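Local coordinates for protein amino acid amide racemase (Ochrobactrum anthropi, PDB 6GIO) that belongs to the class-III aminotransferase family, is modelled as a two-chain assembly and binds pyridoxal-5'-phosphate, at residues C[374-379]-C[419-423]; C[45-49]-C[398-404]. Residue numbers count along the deposited sequence, not the author numbering.

Interaction 1 of 2, residues C[374-379]-C[419-423]; sequences KIIYRG and AIGDV
Residues 374-379 and 419-423 are regular right-handed helical turns from helix 369-382 and helix 406-424; their axes come within 8.5 Å at a signed crossing angle of 121°, and Arg378 and Ala419 have the nearest CA atoms, 5.3 Å apart. Lys374 starts its CA-to-CB bond toward the partner: its CB is 3.5 Å from Val423 CG2 and its backbone O 3.4 Å from the same methyl. The extended chain beyond (m, t, t, t) then leads away and brings NZ to a salt bridge with Asp430. Ile375, branched and buried, its CA-to-CB bond sideways, packs along the flank of the crossing, placing CG2 4.1 Å from Ile420 CG1 and 4.3 Å from Ala419 CB, while its CG1 is 4.1 Å from Val423 CG2. Two helices here pack on one face of the sheet that includes strand 395-398, and against each other, in the C-terminal part of the class-III aminotransferase fold. The CA-to-CB bond of Ile376 points away from 419-423, and its side chain packs on Phe386, Tyr388 and Leu396 of the sheet. Arg378, with chi1 t and chi2 p, lays CG 3.8 Å from Ala419 CA, so its aliphatic part covers the small residue before the charged end turns to Asp422. There NE donates to OD2 of Asp422 (chi1 m) at 2.9 Å (161°), and Arg378 NH2 reaches the same OD2 at 3.3 Å, a salt bridge at the guanidinium edge; NH1 is hydrogen-bonded to Gln381 OE1. Ala419 is small enough to sit against the backbone, its CB 3.7 Å from both Gly379 N and Ile375 O.

Interaction 2 of 2, residues C[45-49]-C[398-404]; sequences LDLSG and FMPPLTL
Strand 43-46 ends at Asp46, and the chain leaves the sheet through Leu47 and Ser48, in helical-region conformations, to Gly49 (phi/psi 50/32). This bend packs on 398-404, which joins strand 395-398 to helix 406-424 in the class-III aminotransferase fold: extended at Phe398, through Met399 and two prolines, into a type I beta turn from Pro401 to Leu404 (Leu404 N to Pro401 O, 3.0 Å). In register, Leu47 CA is 4.1 Å from Pro400 CA and Ser48 CA 4.9 Å from Met399 CA. One hydrogen bond spans the segments, from Met399 N to Leu47 O (2.8 Å, 138°); Pro400 N, 3.1 Å from Leu47 O, has no hydrogen to give, so Met399 N is the donor. Weaker CA-H...O contacts join Phe398 CA to Leu47 O (3.6 Å) and Gly49 CA to Met399 O (3.3 Å). Glycine suits its place because of its positive phi and because a CB would clash with Met399 O. An Asx turn shapes the bend: Asp46 OD1 accepts from Ser48 N at 3.1 Å and Ser48 OG at 2.5 Å; Ser48 OG also hydrogen-bonds to Tyr82 of the second subunit. Apolar packing is led by Leu47 (chi1 m, chi2 t): its CB meets the Phe398 ring edge at CD1, 3.9 Å, and its CD2 lies 4.3 Å from both Pro400 CB and Leu404 CD1. Leu45 CD1 adds a 4.1 Å contact to Leu404 CD1. Met399's side chain leads away, to about 7 Å from the bound pyridoxal-5'-phosphate. Helix 406-424 packs on Leu45, Leu47, Phe398 and Leu404, and Phe398 also touches strand 352-357.

How the interactions relate
From the N terminus, the chain first lays down 45-49 and then runs through 348 residues, including the sheet that starts with strand 104-109, before 398-404 returns to close interaction 2. Inside that long loop comes 374-379, whose partner 419-423 follows beyond 398-404, so interaction 1 closes a short loop of 39 residues that crosses the long one. The shared element is helix 406-424: it starts just after 398-404 and carries 419-423 near its C-terminal end. Interaction 1 joins it to helix 369-382, whereas interaction 2 joins the end of N-terminal strand 43-46 to the loop leading into it. Their centres lie 18 Å apart and their nearest atoms about 7 Å apart, so the two do not touch.

Interaction 1 of 2, residues C[374-379]-C[419-423]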
# COMPACT_ATOMS: atom_id res chain seq x y z
N LYS C 374 -27.39 -6.84 -13.94
CA LYS C 374 -27.93 -6.48 -15.23
C LYS C 374 -28.16 -5.00 -15.32
O LYS C 374 -27.98 -4.41 -16.38
CB LYS C 374 -29.26 -7.20 -15.51
CG LYS C 374 -29.07 -8.64 -15.90
CD LYS C 374 -30.40 -9.30 -16.20
CE LYS C 374 -30.18 -10.76 -16.51
NZ LYS C 374 -31.43 -11.42 -16.97
N ILE C 375 -28.59 -4.39 -14.22
CA ILE C 375 -28.76 -2.94 -14.21
C ILE C 375 -27.41 -2.21 -14.45
O ILE C 375 -27.34 -1.25 -15.22
CB ILE C 375 -29.44 -2.47 -12.91
CG1 ILE C 375 -30.89 -3.00 -12.87
CG2 ILE C 375 -29.41 -0.96 -12.80
CD1 ILE C 375 -31.54 -2.91 -11.52
N ILE C 376 -26.34 -2.67 -13.79
CA ILE C 376 -25.00 -2.10 -14.02
C ILE C 376 -24.53 -2.29 -15.48
O ILE C 376 -23.97 -1.38 -16.10
CB ILE C 376 -23.92 -2.78 -13.13
CG1 ILE C 376 -24.28 -2.75 -11.65
CG2 ILE C 376 -22.58 -2.11 -13.34
CD1 ILE C 376 -24.42 -1.38 -11.06
N TYR C 377 -24.73 -3.50 -15.99
CA TYR C 377 -24.32 -3.81 -17.36
C TYR C 377 -25.07 -2.96 -18.38
O TYR C 377 -24.50 -2.42 -19.33
CB TYR C 377 -24.57 -5.27 -17.67
CG TYR C 377 -24.23 -5.61 -19.07
CD1 TYR C 377 -22.94 -5.94 -19.42
CD2 TYR C 377 -25.21 -5.62 -20.06
CE1 TYR C 377 -22.61 -6.27 -20.72
CE2 TYR C 377 -24.89 -5.94 -21.37
CZ TYR C 377 -23.59 -6.26 -21.69
OH TYR C 377 -23.27 -6.57 -22.98
N ARG C 378 -26.36 -2.83 -18.19
CA ARG C 378 -27.12 -1.98 -19.09
C ARG C 378 -26.75 -0.51 -18.91
O ARG C 378 -26.73 0.25 -19.90
CB ARG C 378 -28.62 -2.20 -18.90
CG ARG C 378 -29.51 -1.46 -19.87
CD ARG C 378 -29.23 -1.91 -21.31
NE ARG C 378 -30.10 -1.24 -22.26
CZ ARG C 378 -29.88 -1.20 -23.58
NH1 ARG C 378 -28.79 -1.76 -24.10
NH2 ARG C 378 -30.72 -0.56 -24.36
N GLY C 379 -26.48 -0.08 -17.67
CA GLY C 379 -25.92 1.26 -17.43
C GLY C 379 -24.67 1.55 -18.27
O GLY C 379 -24.53 2.58 -18.93
N ALA C 419 -31.93 2.02 -17.60
CA ALA C 419 -31.31 0.72 -17.32
C ALA C 419 -32.23 -0.20 -16.46
O ALA C 419 -32.39 -1.38 -16.75
CB ALA C 419 -29.92 0.89 -16.68
N ILE C 420 -32.81 0.37 -15.40
CA ILE C 420 -33.77 -0.37 -14.53
C ILE C 420 -34.98 -0.87 -15.34
O ILE C 420 -35.39 -2.02 -15.21
CB ILE C 420 -34.26 0.51 -13.38
CG1 ILE C 420 -33.11 0.82 -12.43
CG2 ILE C 420 -35.35 -0.20 -12.62
CD1 ILE C 420 -33.39 1.82 -11.34
N GLY C 421 -35.53 0.01 -16.17
CA GLY C 421 -36.67 -0.31 -17.00
C GLY C 421 -36.34 -1.40 -17.97
O GLY C 421 -37.11 -2.33 -18.13
N ASP C 422 -35.19 -1.31 -18.62
CA ASP C 422 -34.82 -2.30 -19.65
C ASP C 422 -34.61 -3.66 -19.00
O ASP C 422 -34.92 -4.68 -19.58
CB ASP C 422 -33.54 -1.90 -20.39
CG ASP C 422 -33.72 -0.68 -21.29
OD1 ASP C 422 -34.85 -0.28 -21.55
OD2 ASP C 422 -32.72 -0.13 -21.77
N VAL C 423 -34.06 -3.68 -17.79
CA VAL C 423 -33.83 -4.95 -17.11
C VAL C 423 -35.15 -5.59 -16.63
O VAL C 423 -35.35 -6.81 -16.79
CB VAL C 423 -32.80 -4.81 -15.98
CG1 VAL C 423 -32.85 -6.02 -15.04
CG2 VAL C 423 -31.40 -4.60 -16.57

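Interaction 2 of 2, residues C[45-49]-C[398-404]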
# COMPACT_ATOMS: atom_id res chain seq x y z
N LEU C 45 -19.81 8.28 -18.63
CA LEU C 45 -19.97 9.13 -17.45
C LEU C 45 -19.62 8.33 -16.19
O LEU C 45 -20.17 7.27 -15.95
CB LEU C 45 -21.40 9.68 -17.38
CG LEU C 45 -21.69 10.54 -16.13
CD1 LEU C 45 -20.75 11.73 -15.99
CD2 LEU C 45 -23.13 11.04 -16.11
N ASP C 46 -18.69 8.84 -15.38
CA ASP C 46 -18.24 8.08 -14.23
C ASP C 46 -19.00 8.44 -12.98
O ASP C 46 -18.69 9.42 -12.32
CB ASP C 46 -16.73 8.19 -13.98
CG ASP C 46 -16.25 7.21 -12.87
OD1 ASP C 46 -16.86 6.10 -12.77
OD2 ASP C 46 -15.30 7.54 -12.10
N LEU C 47 -19.95 7.58 -12.63
CA LEU C 47 -20.66 7.71 -11.35
C LEU C 47 -20.02 6.87 -10.24
O LEU C 47 -20.43 6.96 -9.08
CB LEU C 47 -22.10 7.30 -11.57
CG LEU C 47 -22.80 8.04 -12.70
CD1 LEU C 47 -24.17 7.41 -12.97
CD2 LEU C 47 -22.92 9.51 -12.36
N SER C 48 -19.02 6.08 -10.59
CA SER C 48 -18.26 5.30 -9.63
C SER C 48 -17.13 6.03 -8.90
O SER C 48 -16.75 5.60 -7.82
CB SER C 48 -17.69 4.05 -10.29
OG SER C 48 -16.51 4.31 -11.01
N GLY C 49 -16.59 7.11 -9.49
CA GLY C 49 -15.38 7.75 -9.00
C GLY C 49 -14.22 6.77 -8.77
O GLY C 49 -13.37 7.00 -7.87
N PHE C 398 -23.41 5.06 -5.95
CA PHE C 398 -23.06 6.25 -6.73
C PHE C 398 -22.11 7.10 -5.90
O PHE C 398 -22.49 7.69 -4.86
CB PHE C 398 -24.30 7.04 -7.15
CG PHE C 398 -25.26 6.24 -7.99
CD1 PHE C 398 -24.96 5.94 -9.30
CD2 PHE C 398 -26.42 5.75 -7.46
CE1 PHE C 398 -25.82 5.16 -10.09
CE2 PHE C 398 -27.28 4.97 -8.24
CZ PHE C 398 -26.99 4.67 -9.56
N MET C 399 -20.86 7.12 -6.35
CA MET C 399 -19.77 7.85 -5.69
C MET C 399 -19.09 8.70 -6.74
O MET C 399 -17.91 8.53 -6.98
CB MET C 399 -18.76 6.84 -5.11
CG MET C 399 -19.34 6.05 -3.94
SD MET C 399 -19.37 7.04 -2.42
CE MET C 399 -17.63 7.15 -2.05
N PRO C 400 -19.84 9.57 -7.42
CA PRO C 400 -19.20 10.25 -8.55
C PRO C 400 -18.14 11.27 -8.08
O PRO C 400 -18.18 11.69 -6.91
CB PRO C 400 -20.36 10.97 -9.24
CG PRO C 400 -21.41 11.14 -8.19
CD PRO C 400 -21.25 9.98 -7.24
N PRO C 401 -17.28 11.72 -9.00
CA PRO C 401 -16.40 12.85 -8.70
C PRO C 401 -17.20 14.04 -8.15
O PRO C 401 -18.36 14.28 -8.56
CB PRO C 401 -15.79 13.18 -10.05
CG PRO C 401 -15.86 11.91 -10.82
CD PRO C 401 -17.18 11.33 -10.42
N LEU C 402 -16.62 14.74 -7.19
CA LEU C 402 -17.26 15.87 -6.57
C LEU C 402 -17.49 17.00 -7.58
O LEU C 402 -18.25 17.93 -7.32
CB LEU C 402 -16.36 16.38 -5.43
CG LEU C 402 -16.15 15.40 -4.27
CD1 LEU C 402 -15.59 16.12 -3.03
CD2 LEU C 402 -17.43 14.70 -3.90
N THR C 403 -16.82 16.89 -8.72
CA THR C 403 -16.95 17.85 -9.80
C THR C 403 -18.10 17.54 -10.74
O THR C 403 -18.23 18.17 -11.79
CB THR C 403 -15.64 17.88 -10.61
OG1 THR C 403 -15.27 16.54 -10.92
CG2 THR C 403 -14.52 18.54 -9.77
N LEU C 404 -18.94 16.58 -10.38
CA LEU C 404 -20.10 16.22 -11.17
C LEU C 404 -20.96 17.47 -11.48
O LEU C 404 -21.30 18.25 -10.58
CB LEU C 404 -20.93 15.15 -10.46
CG LEU C 404 -22.04 14.49 -11.29
CD1 LEU C 404 -21.49 13.58 -12.38
CD2 LEU C 404 -23.01 13.75 -10.38